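Local coordinates for ribulose bisphosphate carboxylase (Pyrococcus horikoshii, PDB 2D69), which probably catalyses the carboxylation of ribulose 1,5-bisphosphate with carbon dioxide and water, giving two molecules of 3-phosphoglycerate in an archaeal AMP degradation pathway, at residues V28-E33 against L118-F123; K71-E76 against K85-L90. All coordinates share one frame; numbering follows the deposited sequence.

Contact 1 of 2, residues V28-E33 against L118-F123; sequences VEYYFE and LRLLDF. With SO4 (sulfate ion), chain G.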
loop_
_atom_site.group_PDB
_atom_site.type_symbol
_atom_site.label_atom_id
_atom_site.label_comp_id
_atom_site.label_asym_id
_atom_site.label_seq_id
_atom_site.Cartn_x
_atom_site.Cartn_y
_atom_site.Cartn_z
ATOM N N VAL A 28 -18.697 -37.929 17.865
ATOM C CA VAL A 28 -17.692 -37.817 18.894
ATOM C C VAL A 28 -17.884 -38.963 19.892
ATOM O O VAL A 28 -19.016 -39.298 20.258
ATOM C CB VAL A 28 -17.785 -36.449 19.598
ATOM C CG1 VAL A 28 -16.761 -36.363 20.694
ATOM C CG2 VAL A 28 -17.646 -35.330 18.597
ATOM N N GLU A 29 -16.778 -39.578 20.285
ATOM C CA GLU A 29 -16.785 -40.644 21.258
ATOM C C GLU A 29 -16.223 -40.113 22.565
ATOM O O GLU A 29 -15.128 -39.537 22.582
ATOM C CB GLU A 29 -15.987 -41.845 20.759
ATOM C CG GLU A 29 -16.254 -42.230 19.310
ATOM C CD GLU A 29 -15.580 -43.525 18.893
ATOM O OE1 GLU A 29 -14.889 -43.537 17.859
ATOM O OE2 GLU A 29 -15.750 -44.534 19.605
ATOM N N TYR A 30 -16.974 -40.310 23.643
ATOM C CA TYR A 30 -16.590 -39.919 24.978
ATOM C C TYR A 30 -16.558 -41.114 25.941
ATOM O O TYR A 30 -17.423 -42.009 25.912
ATOM C CB TYR A 30 -17.580 -38.893 25.542
ATOM C CG TYR A 30 -17.694 -37.551 24.826
ATOM C CD1 TYR A 30 -16.817 -36.492 25.133
ATOM C CD2 TYR A 30 -18.690 -37.319 23.869
ATOM C CE1 TYR A 30 -16.899 -35.257 24.482
ATOM C CE2 TYR A 30 -18.799 -36.073 23.207
ATOM C CZ TYR A 30 -17.913 -35.045 23.534
ATOM O OH TYR A 30 -18.020 -33.804 22.928
ATOM N N TYR A 31 -15.580 -41.114 26.836
ATOM C CA TYR A 31 -15.652 -41.923 28.062
ATOM C C TYR A 31 -16.162 -41.042 29.206
ATOM O O TYR A 31 -15.744 -39.902 29.344
ATOM C CB TYR A 31 -14.249 -42.439 28.438
ATOM C CG TYR A 31 -14.187 -43.057 29.831
ATOM C CD1 TYR A 31 -13.766 -42.319 30.921
ATOM C CD2 TYR A 31 -14.606 -44.346 30.043
ATOM C CE1 TYR A 31 -13.744 -42.885 32.235
ATOM C CE2 TYR A 31 -14.576 -44.939 31.330
ATOM C CZ TYR A 31 -14.147 -44.194 32.424
ATOM O OH TYR A 31 -14.127 -44.744 33.698
ATOM N N PHE A 32 -16.998 -41.561 30.096
ATOM C CA PHE A 32 -17.380 -40.739 31.238
ATOM C C PHE A 32 -17.768 -41.581 32.434
ATOM O O PHE A 32 -17.952 -42.768 32.305
ATOM C CB PHE A 32 -18.532 -39.754 30.860
ATOM C CG PHE A 32 -19.858 -40.432 30.641
ATOM C CD1 PHE A 32 -20.197 -40.888 29.386
ATOM C CD2 PHE A 32 -20.751 -40.624 31.689
ATOM C CE1 PHE A 32 -21.420 -41.543 29.183
ATOM C CE2 PHE A 32 -21.957 -41.278 31.483
ATOM C CZ PHE A 32 -22.286 -41.730 30.219
ATOM N N GLU A 33 -17.851 -40.942 33.599
ATOM C CA GLU A 33 -18.357 -41.550 34.822
ATOM C C GLU A 33 -19.403 -40.562 35.393
ATOM O O GLU A 33 -19.066 -39.394 35.591
ATOM C CB GLU A 33 -17.203 -41.766 35.828
ATOM C CG GLU A 33 -16.019 -42.557 35.235
ATOM C CD GLU A 33 -14.773 -42.586 36.114
ATOM O OE1 GLU A 33 -14.789 -41.944 37.202
ATOM O OE2 GLU A 33 -13.764 -43.232 35.693
ATOM N N LEU A 118 -14.536 -37.001 32.386
ATOM C CA LEU A 118 -14.977 -36.902 31.014
ATOM C C LEU A 118 -13.738 -36.847 30.123
ATOM O O LEU A 118 -12.881 -36.005 30.332
ATOM C CB LEU A 118 -15.860 -35.656 30.759
ATOM C CG LEU A 118 -16.260 -35.501 29.272
ATOM C CD1 LEU A 118 -17.230 -36.561 28.823
ATOM C CD2 LEU A 118 -16.818 -34.139 28.954
ATOM N N ARG A 119 -13.673 -37.752 29.152
ATOM C CA ARG A 119 -12.549 -37.801 28.232
ATOM C C ARG A 119 -13.071 -37.857 26.845
ATOM O O ARG A 119 -13.879 -38.714 26.541
ATOM C CB ARG A 119 -11.706 -39.042 28.522
ATOM C CG ARG A 119 -10.277 -38.929 28.023
ATOM C CD ARG A 119 -9.435 -40.209 28.202
ATOM N NE ARG A 119 -8.024 -39.910 28.017
ATOM C CZ ARG A 119 -7.068 -40.813 27.772
ATOM N NH1 ARG A 119 -7.356 -42.093 27.591
ATOM N NH2 ARG A 119 -5.810 -40.404 27.653
ATOM N N LEU A 120 -12.591 -36.983 25.958
ATOM C CA LEU A 120 -12.945 -37.075 24.577
ATOM C C LEU A 120 -11.970 -38.041 23.933
ATOM O O LEU A 120 -10.793 -37.779 23.910
ATOM C CB LEU A 120 -12.878 -35.676 23.974
ATOM C CG LEU A 120 -12.834 -35.265 22.487
ATOM C CD1 LEU A 120 -12.797 -36.330 21.453
ATOM C CD2 LEU A 120 -13.931 -34.260 22.215
ATOM N N LEU A 121 -12.474 -39.154 23.414
ATOM C CA LEU A 121 -11.650 -40.243 22.915
ATOM C C LEU A 121 -11.269 -40.119 21.453
ATOM O O LEU A 121 -10.138 -40.423 21.080
ATOM C CB LEU A 121 -12.350 -41.577 23.113
ATOM C CG LEU A 121 -12.755 -41.886 24.520
ATOM C CD1 LEU A 121 -13.469 -43.270 24.579
ATOM C CD2 LEU A 121 -11.515 -41.847 25.446
ATOM N N ASP A 122 -12.216 -39.697 20.629
ATOM C CA ASP A 122 -12.027 -39.592 19.182
ATOM C C ASP A 122 -13.205 -38.845 18.586
ATOM O O ASP A 122 -14.262 -38.745 19.190
ATOM C CB ASP A 122 -11.971 -41.008 18.555
ATOM C CG ASP A 122 -11.188 -41.069 17.227
ATOM O OD1 ASP A 122 -10.702 -40.037 16.732
ATOM O OD2 ASP A 122 -10.998 -42.142 16.589
ATOM N N PHE A 123 -13.029 -38.342 17.376
ATOM C CA PHE A 123 -14.105 -37.751 16.626
ATOM C C PHE A 123 -13.928 -38.188 15.145
ATOM O O PHE A 123 -12.817 -38.598 14.695
ATOM C CB PHE A 123 -14.175 -36.231 16.851
ATOM C CG PHE A 123 -12.992 -35.478 16.268
ATOM C CD1 PHE A 123 -13.111 -34.832 15.081
ATOM C CD2 PHE A 123 -11.783 -35.419 16.948
ATOM C CE1 PHE A 123 -12.024 -34.108 14.546
ATOM C CE2 PHE A 123 -10.664 -34.711 16.381
ATOM C CZ PHE A 123 -10.806 -34.079 15.211
HETATM S S SO4 G . -10.394 -45.193 29.088
HETATM O O1 SO4 G . -9.585 -45.307 30.301
HETATM O O2 SO4 G . -11.806 -45.188 29.445
HETATM O O3 SO4 G . -10.068 -43.943 28.395
HETATM O O4 SO4 G . -10.154 -46.370 28.253
HETATM O O HOH W 1 -11.643 -44.436 17.822
#

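Contact 2 of 2, residues K71-E76 against K85-L90; sequences KVFYLE and KIAYPL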
loop_
_atom_site.group_PDB
_atom_site.type_symbol
_atom_site.label_atom_id
_atom_site.label_comp_id
_atom_site.label_asym_id
_atom_site.label_seq_id
_atom_site.Cartn_x
_atom_site.Cartn_y
_atom_site.Cartn_z
ATOM N N LYS A 71 -27.282 -36.026 19.245
ATOM C CA LYS A 71 -28.017 -37.207 19.709
ATOM C C LYS A 71 -27.073 -38.293 20.188
ATOM O O LYS A 71 -26.180 -38.698 19.441
ATOM C CB LYS A 71 -28.901 -37.750 18.590
ATOM C CG LYS A 71 -30.258 -37.027 18.452
ATOM C CD LYS A 71 -31.386 -37.584 19.370
ATOM C CE LYS A 71 -32.625 -36.631 19.455
ATOM N NZ LYS A 71 -32.197 -35.147 19.521
ATOM N N VAL A 72 -27.282 -38.786 21.406
ATOM C CA VAL A 72 -26.538 -39.938 21.909
ATOM C C VAL A 72 -27.146 -41.175 21.287
ATOM O O VAL A 72 -28.305 -41.469 21.535
ATOM C CB VAL A 72 -26.617 -40.091 23.450
ATOM C CG1 VAL A 72 -25.769 -41.293 23.895
ATOM C CG2 VAL A 72 -26.187 -38.809 24.154
ATOM N N PHE A 73 -26.368 -41.898 20.478
ATOM C CA PHE A 73 -26.870 -43.064 19.769
ATOM C C PHE A 73 -26.258 -44.412 20.203
ATOM O O PHE A 73 -26.767 -45.494 19.825
ATOM C CB PHE A 73 -26.730 -42.841 18.271
ATOM C CG PHE A 73 -25.323 -42.919 17.752
ATOM C CD1 PHE A 73 -24.792 -44.141 17.344
ATOM C CD2 PHE A 73 -24.531 -41.763 17.647
ATOM C CE1 PHE A 73 -23.491 -44.232 16.852
ATOM C CE2 PHE A 73 -23.224 -41.829 17.137
ATOM C CZ PHE A 73 -22.702 -43.061 16.733
ATOM N N TYR A 74 -25.174 -44.330 20.974
ATOM C CA TYR A 74 -24.489 -45.485 21.542
ATOM C C TYR A 74 -24.138 -45.198 22.996
ATOM O O TYR A 74 -23.615 -44.136 23.316
ATOM C CB TYR A 74 -23.215 -45.743 20.752
ATOM C CG TYR A 74 -22.291 -46.815 21.297
ATOM C CD1 TYR A 74 -22.156 -48.046 20.627
ATOM C CD2 TYR A 74 -21.520 -46.590 22.425
ATOM C CE1 TYR A 74 -21.283 -49.028 21.078
ATOM C CE2 TYR A 74 -20.642 -47.558 22.890
ATOM C CZ TYR A 74 -20.528 -48.781 22.209
ATOM O OH TYR A 74 -19.673 -49.753 22.666
ATOM N N LEU A 75 -24.403 -46.149 23.871
ATOM C CA LEU A 75 -24.089 -45.986 25.282
ATOM C C LEU A 75 -23.888 -47.342 25.943
ATOM O O LEU A 75 -24.821 -48.104 26.046
ATOM C CB LEU A 75 -25.214 -45.237 26.005
ATOM C CG LEU A 75 -24.997 -45.103 27.517
ATOM C CD1 LEU A 75 -23.677 -44.332 27.745
ATOM C CD2 LEU A 75 -26.147 -44.407 28.227
ATOM N N GLU A 76 -22.671 -47.642 26.374
ATOM C CA GLU A 76 -22.369 -48.945 26.968
ATOM C C GLU A 76 -21.345 -48.817 28.079
ATOM O O GLU A 76 -20.507 -47.938 28.078
ATOM C CB GLU A 76 -21.830 -49.953 25.933
ATOM C CG GLU A 76 -22.673 -50.129 24.664
ATOM C CD GLU A 76 -23.956 -50.926 24.864
ATOM O OE1 GLU A 76 -24.252 -51.390 25.993
ATOM O OE2 GLU A 76 -24.679 -51.090 23.864
ATOM N N LYS A 85 -21.217 -42.515 22.164
ATOM C CA LYS A 85 -20.937 -41.921 20.879
ATOM C C LYS A 85 -22.096 -41.012 20.602
ATOM O O LYS A 85 -23.258 -41.368 20.825
ATOM C CB LYS A 85 -20.818 -42.978 19.789
ATOM C CG LYS A 85 -19.900 -44.119 20.125
ATOM C CD LYS A 85 -19.711 -45.033 18.913
ATOM C CE LYS A 85 -18.976 -46.332 19.277
ATOM N NZ LYS A 85 -19.101 -47.384 18.216
ATOM N N ILE A 86 -21.786 -39.826 20.128
ATOM C CA ILE A 86 -22.778 -38.774 19.950
ATOM C C ILE A 86 -22.658 -38.234 18.534
ATOM O O ILE A 86 -21.546 -38.094 18.009
ATOM C CB ILE A 86 -22.589 -37.645 20.987
ATOM C CG1 ILE A 86 -22.644 -38.215 22.430
ATOM C CG2 ILE A 86 -23.681 -36.582 20.785
ATOM C CD1 ILE A 86 -22.358 -37.151 23.565
ATOM N N ALA A 87 -23.814 -38.002 17.929
ATOM C CA ALA A 87 -23.906 -37.537 16.559
ATOM C C ALA A 87 -24.347 -36.084 16.492
ATOM O O ALA A 87 -25.294 -35.699 17.163
ATOM C CB ALA A 87 -24.868 -38.402 15.771
ATOM N N TYR A 88 -23.666 -35.328 15.626
ATOM C CA TYR A 88 -23.778 -33.876 15.473
ATOM C C TYR A 88 -24.061 -33.490 14.035
ATOM O O TYR A 88 -23.254 -33.773 13.154
ATOM C CB TYR A 88 -22.454 -33.182 15.887
ATOM C CG TYR A 88 -22.115 -33.378 17.366
ATOM C CD1 TYR A 88 -22.420 -32.415 18.299
ATOM C CD2 TYR A 88 -21.504 -34.555 17.809
ATOM C CE1 TYR A 88 -22.114 -32.590 19.627
ATOM C CE2 TYR A 88 -21.161 -34.736 19.107
ATOM C CZ TYR A 88 -21.486 -33.762 20.033
ATOM O OH TYR A 88 -21.179 -33.992 21.336
ATOM N N PRO A 89 -25.181 -32.816 13.798
ATOM C CA PRO A 89 -25.447 -32.223 12.494
ATOM C C PRO A 89 -24.540 -31.034 12.218
ATOM O O PRO A 89 -24.145 -30.288 13.140
ATOM C CB PRO A 89 -26.919 -31.805 12.601
ATOM C CG PRO A 89 -27.091 -31.506 13.996
ATOM C CD PRO A 89 -26.244 -32.502 14.769
ATOM N N LEU A 90 -24.169 -30.877 10.939
ATOM C CA LEU A 90 -23.216 -29.848 10.547
ATOM C C LEU A 90 -23.757 -28.430 10.651
ATOM O O LEU A 90 -23.002 -27.494 10.559
ATOM C CB LEU A 90 -22.746 -30.107 9.136
ATOM C CG LEU A 90 -22.071 -31.453 8.974
ATOM C CD1 LEU A 90 -21.427 -31.463 7.630
ATOM C CD2 LEU A 90 -20.994 -31.696 10.022
#

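Contact 1 of 2, residues V28-E33 against L118-F123
Arg119 O is held twice by strand 28-33: Tyr31 N donates to it at 3.0 Å and Tyr30 CA brings a C-H to it at 3.4 Å. Arg119 N returns a bond to Tyr31 O, closing an antiparallel hydrogen-bonded pair. Farther along, Leu121 N reaches Glu29 O at 2.8 Å, while Glu29 N donates almost straight to Asp122 O (179° at the hydrogen). Leu121 and Asp122 thus both face Glu29, a classic beta bulge that shifts the register by one residue within the sheet of the Rubisco N-terminal domain. On the face carrying Val28, Tyr30 and Phe32, contacts are apolar: Leu118 CD1 packs against Tyr30 CD1 at 3.7 Å, and Leu120 CD2 touches both Val28 CG1 and Tyr30 CE1. Helix 39-49 covers Tyr30, Phe32 and Leu118 there. The other face, with Glu29 and Tyr31, is more mixed. Leu121 CD1 packs on Tyr31 CB at 4.0 Å. The side chains of Glu29 and Asp122 lie side by side, pointing the same way, with OE1 and OD2 4.3 Å apart; a water donates to both, weakly to Glu29, and a hydrogen bond between His124 and Glu29 and a salt bridge from Lys300 to Asp122 would probably ease their repulsion. The Tyr31 hydroxyl gives a short hydrogen bond to the anti lone pair of Glu33 OE2. Oxygen O2 of a sulfate, probably from the crystallisation liquor, sits over one face of the Tyr31 ring toward its rim. An alanine in place of Tyr31 would probably leave Glu33 OE2 without this hydroxyl donor and that side of the sulfate without its ring. Arg119 NH1 holds sulfate O3 weakly, at 3.4 Å.

Contact 2 of 2, residues K71-E76 against K85-L90
Lys71 and Ala87 satisfy each other's backbone in both directions: Lys71 N donates to Ala87 O and Ala87 N to Lys71 O, each at 2.9 Å. They form an antiparallel hydrogen-bonded pair in the beta hairpin of strands 71-78 and 81-88, part of the N-terminal domain of the Rubisco large chain. Lys71 O also takes a C-H from Ile86 CA at 3.4 Å. Toward the turn the register slips by one, since Phe73 and Tyr74 both face Lys85 in a classic beta bulge. Phe73 N donates to Lys85 O at 3.2 Å, and Lys85 N to Tyr74 O at 3.1 Å. The backbone of Val72 is bonded outward, to Phe14 and Asp16, and that of Ile86 to Val28 in the next strand. Their side chains meet at Val72 CG2 and Ile86 CG1, 4.0 Å apart, on the side covered by helix 39-49. On the opposite face the Lys85 side chain lies against Tyr74, and Phe73 touches it at its base. Lys85 CB meets Phe73 CZ at 3.6 Å, and the Phe73 ring turns an edge to Ala87 N. Lys85 CG is anti to its own carbonyl carbon (chi1 -50°), and the extended chain beyond it crosses Tyr74. The ammonium makes a cation-pi contact, with Lys85 NZ 4.2 Å from the Tyr74 ring centroid, which would probably give the charge some stabilisation. One atom earlier in the chain, Lys85 CE stands over the centre of that ring, 3.8 Å from the centroid and only 7° off its normal.

In the fold
Contacts 1 and 2 belong to one mixed sheet of the N-terminal domain, in which strand 71-78 is followed by 81-88, 26-34 and 115-124. Their centres are 11 Å apart. Along the chain the hairpin of contact 2 is nested inside the loop that contact 1 closes, and the two join where strands 81-88 and 26-34 lie side by side: Val28 O probably accepts a bond from Ile86 N, and Tyr30 packs against Ile86. Helix 39-49 lies against one face of both. Contact 1 neighbours helix 295-305 of the catalytic domain, whereas beyond the hairpin Leu90 meets Arg131 of a second subunit, so the sheet lies against the catalytic domain on one side, and the chain leaving the hairpin reaches a second subunit.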